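D,D-dipeptidase/D,D-carboxypeptidase (Enterococcus faecalis, PDB 4MUQ) is a zinc-dependent D,D-dipeptidase of vancomycin resistance that hydrolyses D-Ala-D-Ala, and probably also acts as a D,D-carboxypeptidase. Local coordinates at residues I45-K48 with R49-N53; I62-G65 with N66-P70. One frame throughout, in Å; residues are numbered along the deposited sequence.

Interaction 1 (I45-K48 with R49-N53)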
loop_
_atom_site.group_PDB
_atom_site.type_symbol
_atom_site.label_atom_id
_atom_site.label_comp_id
_atom_site.label_asym_id
_atom_site.label_seq_id
_atom_site.Cartn_x
_atom_site.Cartn_y
_atom_site.Cartn_z
ATOM N N ILE A 45 -10.996 -12.103 -6.993
ATOM C CA ILE A 45 -9.921 -11.308 -6.434
ATOM C C ILE A 45 -10.358 -9.855 -6.362
ATOM O O ILE A 45 -10.433 -9.167 -7.373
ATOM C CB ILE A 45 -8.635 -11.454 -7.240
ATOM C CG1 ILE A 45 -8.255 -12.933 -7.281
ATOM C CG2 ILE A 45 -7.520 -10.585 -6.647
ATOM C CD1 ILE A 45 -6.799 -13.184 -7.418
ATOM N N LEU A 46 -10.662 -9.395 -5.149
ATOM C CA LEU A 46 -11.168 -8.035 -4.965
ATOM C C LEU A 46 -10.069 -7.090 -4.542
ATOM O O LEU A 46 -9.084 -7.505 -3.938
ATOM C CB LEU A 46 -12.253 -8.027 -3.890
ATOM C CG LEU A 46 -13.365 -9.060 -4.014
ATOM C CD1 LEU A 46 -14.342 -8.914 -2.854
ATOM C CD2 LEU A 46 -14.087 -8.906 -5.349
ATOM N N MET A 47 -10.228 -5.811 -4.900
ATOM C CA MET A 47 -9.337 -4.736 -4.462
ATOM C C MET A 47 -10.180 -3.493 -4.257
ATOM O O MET A 47 -11.293 -3.405 -4.774
ATOM C CB MET A 47 -8.281 -4.419 -5.526
ATOM C CG MET A 47 -7.279 -5.524 -5.792
ATOM S SD MET A 47 -6.226 -5.881 -4.394
ATOM C CE MET A 47 -5.168 -4.430 -4.382
ATOM N N LYS A 48 -9.645 -2.515 -3.537
ATOM C CA LYS A 48 -10.322 -1.224 -3.502
ATOM C C LYS A 48 -10.440 -0.701 -4.938
ATOM O O LYS A 48 -9.509 -0.868 -5.751
ATOM C CB LYS A 48 -9.571 -0.217 -2.628
ATOM C CG LYS A 48 -9.662 -0.495 -1.126
ATOM C CD LYS A 48 -9.255 0.724 -0.309
ATOM C CE LYS A 48 -10.217 1.888 -0.523
ATOM N NZ LYS A 48 -11.517 1.694 0.193
ATOM N N ARG A 49 -11.581 -0.085 -5.245
ATOM C CA ARG A 49 -11.918 0.331 -6.602
ATOM C C ARG A 49 -10.826 1.164 -7.272
ATOM O O ARG A 49 -10.425 0.877 -8.405
ATOM C CB ARG A 49 -13.242 1.105 -6.608
ATOM C CG ARG A 49 -13.685 1.587 -7.994
ATOM C CD ARG A 49 -15.005 2.357 -7.939
ATOM N NE ARG A 49 -16.171 1.472 -7.922
ATOM C CZ ARG A 49 -16.877 1.171 -6.833
ATOM N NH1 ARG A 49 -16.543 1.684 -5.654
ATOM N NH2 ARG A 49 -17.924 0.356 -6.926
ATOM N N ASP A 50 -10.343 2.196 -6.591
ATOM C CA ASP A 50 -9.336 3.059 -7.199
ATOM C C ASP A 50 -8.024 2.310 -7.433
ATOM O O ASP A 50 -7.324 2.563 -8.415
ATOM C CB ASP A 50 -9.140 4.338 -6.378
ATOM C CG ASP A 50 -10.393 5.198 -6.337
ATOM O OD1 ASP A 50 -11.192 5.138 -7.299
ATOM O OD2 ASP A 50 -10.583 5.924 -5.338
ATOM N N VAL A 51 -7.720 1.358 -6.559
ATOM C CA VAL A 51 -6.530 0.525 -6.700
ATOM C C VAL A 51 -6.647 -0.447 -7.900
ATOM O O VAL A 51 -5.691 -0.644 -8.665
ATOM C CB VAL A 51 -6.238 -0.242 -5.398
ATOM C CG1 VAL A 51 -4.958 -1.020 -5.523
ATOM C CG2 VAL A 51 -6.142 0.732 -4.221
ATOM N N ALA A 52 -7.817 -1.062 -8.063
ATOM C CA ALA A 52 -8.083 -1.904 -9.229
ATOM C C ALA A 52 -7.908 -1.088 -10.504
ATOM O O ALA A 52 -7.340 -1.562 -11.487
ATOM C CB ALA A 52 -9.487 -2.490 -9.152
ATOM N N ASN A 53 -8.374 0.155 -10.491
ATOM C CA ASN A 53 -8.225 0.993 -11.669
ATOM C C ASN A 53 -6.762 1.274 -11.993
ATOM O O ASN A 53 -6.366 1.236 -13.157
ATOM C CB ASN A 53 -9.038 2.279 -11.527
ATOM C CG ASN A 53 -10.532 2.016 -11.562
ATOM O OD1 ASN A 53 -10.975 0.980 -12.063
ATOM N ND2 ASN A 53 -11.316 2.948 -11.028
#
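The peptide group joining K48 to R49 is the flat element here, and V51 and A52 meet it on different sides. Both lie beyond the oxygen end, V51 CB to one side of the plane, 3.3 Å from K48 O, and A52 CB to the other, 3.8 Å from it; neither covers a face. Between them the amide of A52 reaches the oxygen end-on: A52 N donates to K48 O at 2.9 Å, with an N-H...O angle of 164° and the donor nearly along the C=O axis. This is the first turn of helix 49-62, with K48 at the N-cap, and it illustrates how a strand can pass straight into a helix, the two short axes lying 107° apart.

Apolar groups fill the angle of the bend. V51 holds CG1 anti to its backbone N (chi1 -176°), and its two methyls are divided between the strand residues. CG2 rests 3.9 Å from K48 CB; CG1 approaches M47 CE at 3.6 Å in one of the two modelled M47 conformers. There the methionine chain folds at both chi2 and chi3, bringing its terminal methyl back toward the helix. Nearer the backbone, M47 CB sits 4.3 Å from A52 CB. V36 touches A52 and R49, so strand 35-39, paired with 45-48, also touches the first turn of the helix, and L112 lies against K48 and V51.

The polar ends lead elsewhere: K48 curls away at chi3 and chi4, and the exposed R49 touches a bound polyethylene glycol. With NZ satisfied by K33 O, the lysine does not compete for the K48 carbonyl that A52 N uses, and the inner side of the bend is held by apolar contacts together with the nearly straight A52 N to K48 O bond.

Interaction 2 (I62-G65 with N66-P70)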
loop_
_atom_site.group_PDB
_atom_site.type_symbol
_atom_site.label_atom_id
_atom_site.label_comp_id
_atom_site.label_asym_id
_atom_site.label_seq_id
_atom_site.Cartn_x
_atom_site.Cartn_y
_atom_site.Cartn_z
ATOM N N ILE A 62 2.337 -1.476 -19.754
ATOM C CA ILE A 62 3.395 -2.438 -20.048
ATOM C C ILE A 62 2.960 -3.550 -21.008
ATOM O O ILE A 62 3.737 -4.462 -21.293
ATOM C CB ILE A 62 3.939 -3.089 -18.754
ATOM C CG1 ILE A 62 2.882 -3.996 -18.121
ATOM C CG2 ILE A 62 4.390 -2.015 -17.762
ATOM C CD1 ILE A 62 3.364 -4.741 -16.888
ATOM N N SER A 63 1.724 -3.471 -21.501
ATOM C CA SER A 63 1.174 -4.490 -22.404
ATOM C C SER A 63 1.290 -5.909 -21.835
ATOM O O SER A 63 1.788 -6.824 -22.499
ATOM C CB SER A 63 1.835 -4.410 -23.783
ATOM O OG SER A 63 1.644 -3.129 -24.359
ATOM N N ALA A 64 0.817 -6.078 -20.610
ATOM C CA ALA A 64 0.941 -7.340 -19.893
ATOM C C ALA A 64 0.113 -8.446 -20.541
ATOM O O ALA A 64 0.470 -9.622 -20.460
ATOM C CB ALA A 64 0.530 -7.158 -18.455
ATOM N N GLY A 65 -0.986 -8.064 -21.183
ATOM C CA GLY A 65 -1.899 -9.041 -21.753
ATOM C C GLY A 65 -2.420 -9.975 -20.673
ATOM O O GLY A 65 -3.043 -9.539 -19.705
ATOM N N ASN A 66 -2.144 -11.262 -20.836
ATOM C CA ASN A 66 -2.510 -12.267 -19.854
ATOM C C ASN A 66 -1.296 -12.868 -19.167
ATOM O O ASN A 66 -1.411 -13.887 -18.496
ATOM C CB ASN A 66 -3.299 -13.386 -20.534
ATOM C CG ASN A 66 -4.591 -12.898 -21.122
ATOM O OD1 ASN A 66 -5.517 -12.552 -20.386
ATOM N ND2 ASN A 66 -4.668 -12.852 -22.448
ATOM N N SER A 67 -0.135 -12.237 -19.338
ATOM C CA SER A 67 1.101 -12.803 -18.811
ATOM C C SER A 67 1.238 -12.652 -17.294
ATOM O O SER A 67 1.970 -13.417 -16.660
ATOM C CB SER A 67 2.318 -12.221 -19.541
ATOM O OG SER A 67 2.326 -10.808 -19.468
ATOM N N ILE A 68 0.530 -11.684 -16.717
ATOM C CA ILE A 68 0.528 -11.500 -15.271
ATOM C C ILE A 68 -0.865 -11.754 -14.739
ATOM O O ILE A 68 -1.844 -11.220 -15.259
ATOM C CB ILE A 68 0.955 -10.078 -14.856
ATOM C CG1 ILE A 68 2.408 -9.823 -15.258
ATOM C CG2 ILE A 68 0.777 -9.880 -13.347
ATOM C CD1 ILE A 68 2.853 -8.376 -15.100
ATOM N N VAL A 69 -0.954 -12.578 -13.705
ATOM C CA VAL A 69 -2.242 -12.834 -13.084
ATOM C C VAL A 69 -2.265 -12.398 -11.623
ATOM O O VAL A 69 -1.259 -12.508 -10.905
ATOM C CB VAL A 69 -2.644 -14.311 -13.199
ATOM C CG1 VAL A 69 -2.785 -14.713 -14.665
ATOM C CG2 VAL A 69 -1.634 -15.183 -12.505
ATOM N N PRO A 70 -3.415 -11.871 -11.186
ATOM C CA PRO A 70 -3.578 -11.577 -9.767
ATOM C C PRO A 70 -3.807 -12.894 -9.047
ATOM O O PRO A 70 -4.595 -13.726 -9.503
ATOM C CB PRO A 70 -4.821 -10.690 -9.734
ATOM C CG PRO A 70 -5.612 -11.101 -10.923
ATOM C CD PRO A 70 -4.606 -11.505 -11.975
HETATM O O HOH W 1 -1.562 -9.762 -17.336
#
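S67 folds back on A64 from its first side-chain atom: CB lies 3.3 Å from A64 O. One step further, OG sits between the backbone N and the carbonyl carbon (chi1 56°), which turns it to the same oxygen. The modelled separation of OG from A64 O, 2.4 Å, is very short and belongs to one of two conformers, so the strength of that bond is doubtful. The backbone bond has ordinary geometry: S67 N donates to A64 O at 2.9 Å, tilted 32° from the carbonyl plane. It closes a type II' beta turn, A64 to S67, with G65 in the positive-phi corner. Just upstream, helix 49-62 ends in a Schellman motif at S63, so helix end and turn together reverse the chain into strand 68-72. A water ties the turn to the strand, donating to G65 O (2.8 Å) and accepting from I68 N (2.9 Å). On the buried side, I62 and I68 cross at about a right angle, their CD1 atoms 4.1 Å apart, and I68 CD1 also reaches A64 CB at 4.3 Å; F59 and F139 border this patch. N66 ND2 bonds a glycerol molecule, probably from the crystallisation liquor.

Overall arrangement
Helix 49-62 connects the two sites: interaction 1 forms its entry and interaction 2 its exit, with centres 16 Å apart. Although 45-48 and 68-72 belong to different sheets, the ends of their segments come together where I45 packs against P70, with CD1 of I45 3.1 Å from O of P70 in the one I45 conformer considered, a doubtful closeness. Neither contact includes a zinc ligand. The side chain of M47 is about 6 Å from that of the zinc ligand H108 and about 9 Å from the metal, whereas the side chain of I68 is about 10 Å from that of D115 and about 13 Å from the zinc ion. Strand 68-72 pairs with 113-118, which carries D115.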